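PDB 4JJJ: cellulose 1,4-beta-cellobiosidase from Thermobifida fusca, which probably hydrolyses 1,4-beta-glycosidic bonds of cellulose to release cellobiose, this chain being its family 48 glycoside hydrolase domain. Local coordinates for residues Asp90-Asn94 and Gln216-Thr220. The protein carries 1 engineered substitution. Sequence-based numbering, arbitrary orientation.
Sequences DQPTN and QWRYT. With BGC (beta-D-glucopyranose), chain D.
Strand 216-220, an inner strand of a four-stranded antiparallel sheet in this (α/α)6 glycoside hydrolase, is extended; the irregular loop 90-94 crosses it, CA 90 to 94 running 93° from CA 217 to 219, with Gln91 and Trp217 nearest (CA to CA 6.8 Å). Alternation turns Trp217 and Tyr219 toward the loop, while the same strand gives Arg218, pointing away, and Thr220 to the glycan pocket; Thr220 OG1 lies 3.0 Å from BGC O2. One indole face of Trp217 (chi1 p, chi2 -86°) makes two CH-pi contacts: Gln91 CA is 3.7 Å from the centroid of the Trp217 six-membered ring, Pro92 CD 3.7 Å from that of the Trp217 five-membered ring. At the edge, Trp217 NE1 donates to Thr93 OG1 (3.0 Å), also hydrogen-bonded to Ser306 O of adjoining strand 302-306. Asn94 ND2 donates to Gln91 OE1 (3.0 Å); Gln91 NE2 is hydrogen-bonded to Pro86 O, Asp90 OD2 to Gly87 N. Tyr219 OH (chi1 m) donates to Asp90 O at 2.6 Å; one water donates to Tyr219 OH (2.7 Å) and Asp90 OD1 (2.8 Å).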
# COMPACT_ATOMS: atom_id res chain seq x y z
N ASP A 90 -5.42 -18.06 -12.30
CA ASP A 90 -4.33 -17.53 -11.52
C ASP A 90 -4.26 -18.08 -10.08
O ASP A 90 -3.19 -18.24 -9.54
CB ASP A 90 -4.44 -16.00 -11.43
CG ASP A 90 -4.56 -15.32 -12.81
OD1 ASP A 90 -3.54 -15.43 -13.55
OD2 ASP A 90 -5.58 -14.63 -13.06
N GLN A 91 -5.42 -18.38 -9.48
CA GLN A 91 -5.49 -18.97 -8.13
C GLN A 91 -6.38 -20.23 -8.16
O GLN A 91 -7.49 -20.28 -7.67
CB GLN A 91 -6.00 -17.95 -7.08
CG GLN A 91 -7.34 -17.31 -7.46
CD GLN A 91 -7.93 -16.51 -6.32
OE1 GLN A 91 -7.97 -16.98 -5.19
NE2 GLN A 91 -8.45 -15.31 -6.61
N PRO A 92 -5.84 -21.31 -8.79
CA PRO A 92 -6.76 -22.43 -9.15
C PRO A 92 -7.07 -23.50 -8.12
O PRO A 92 -8.08 -24.25 -8.31
CB PRO A 92 -5.97 -23.08 -10.32
CG PRO A 92 -4.53 -22.81 -10.03
CD PRO A 92 -4.59 -21.33 -9.54
N THR A 93 -6.31 -23.54 -7.00
CA THR A 93 -6.43 -24.68 -6.08
C THR A 93 -6.83 -24.27 -4.65
O THR A 93 -6.44 -24.92 -3.70
CB THR A 93 -5.14 -25.48 -6.10
OG1 THR A 93 -4.02 -24.64 -5.83
CG2 THR A 93 -4.93 -26.17 -7.39
N ASN A 94 -7.68 -23.28 -4.49
CA ASN A 94 -8.17 -22.94 -3.16
C ASN A 94 -9.02 -24.08 -2.54
O ASN A 94 -9.20 -24.12 -1.33
CB ASN A 94 -9.00 -21.65 -3.15
CG ASN A 94 -8.15 -20.41 -3.36
OD1 ASN A 94 -7.45 -19.96 -2.43
ND2 ASN A 94 -8.27 -19.84 -4.51
N GLN A 216 3.80 -23.71 -7.80
CA GLN A 216 2.76 -23.10 -6.91
C GLN A 216 2.58 -21.63 -7.29
O GLN A 216 3.39 -21.03 -8.05
CB GLN A 216 3.28 -23.17 -5.48
CG GLN A 216 4.56 -22.39 -5.24
CD GLN A 216 5.06 -22.62 -3.85
OE1 GLN A 216 4.91 -21.76 -2.95
NE2 GLN A 216 5.63 -23.77 -3.61
N TRP A 217 1.47 -21.12 -6.79
CA TRP A 217 1.12 -19.69 -6.96
C TRP A 217 0.97 -19.14 -5.56
O TRP A 217 0.62 -19.81 -4.60
CB TRP A 217 -0.22 -19.62 -7.72
CG TRP A 217 -1.36 -20.45 -7.22
CD1 TRP A 217 -1.64 -21.72 -7.50
CD2 TRP A 217 -2.29 -20.05 -6.21
NE1 TRP A 217 -2.71 -22.17 -6.78
CE2 TRP A 217 -3.15 -21.14 -5.96
CE3 TRP A 217 -2.48 -18.84 -5.51
CZ2 TRP A 217 -4.21 -21.06 -5.02
CZ3 TRP A 217 -3.51 -18.77 -4.58
CH2 TRP A 217 -4.35 -19.86 -4.33
N ARG A 218 1.15 -17.80 -5.45
CA ARG A 218 0.84 -17.08 -4.26
C ARG A 218 0.68 -15.58 -4.61
O ARG A 218 1.35 -15.12 -5.54
CB ARG A 218 1.90 -17.21 -3.18
CG ARG A 218 3.34 -16.89 -3.59
CD ARG A 218 4.09 -18.19 -3.93
NE ARG A 218 5.54 -17.90 -4.07
CZ ARG A 218 6.16 -17.59 -5.20
NH1 ARG A 218 5.49 -17.54 -6.35
NH2 ARG A 218 7.42 -17.32 -5.13
N TYR A 219 -0.17 -14.90 -3.85
CA TYR A 219 -0.49 -13.49 -4.11
C TYR A 219 -0.44 -12.79 -2.76
O TYR A 219 -0.62 -13.39 -1.74
CB TYR A 219 -1.89 -13.31 -4.77
CG TYR A 219 -1.90 -14.04 -6.09
CD1 TYR A 219 -1.18 -13.56 -7.20
CD2 TYR A 219 -2.47 -15.31 -6.22
CE1 TYR A 219 -1.13 -14.29 -8.40
CE2 TYR A 219 -2.44 -16.01 -7.40
CZ TYR A 219 -1.70 -15.52 -8.49
OH TYR A 219 -1.51 -16.23 -9.71
N THR A 220 -0.28 -11.48 -2.80
CA THR A 220 -0.27 -10.65 -1.64
C THR A 220 -1.12 -9.43 -1.84
O THR A 220 -0.97 -8.70 -2.79
CB THR A 220 1.09 -10.14 -1.29
OG1 THR A 220 2.06 -11.23 -1.28
CG2 THR A 220 1.07 -9.50 0.10
C2 BGC D . 4.95 -9.02 -0.19
C3 BGC D . 4.73 -10.24 0.62
C4 BGC D . 5.54 -10.27 1.92
C5 BGC D . 5.28 -8.90 2.61
C6 BGC D . 6.03 -8.88 3.93
C1 BGC D . 4.71 -7.79 0.68
O2 BGC D . 4.14 -9.01 -1.33
O3 BGC D . 5.00 -11.31 -0.22
O4 BGC D . 5.04 -11.27 2.84
O5 BGC D . 5.59 -7.78 1.79
O6 BGC D . 7.42 -8.65 3.63
O HOH W 1 -1.12 -16.07 -12.41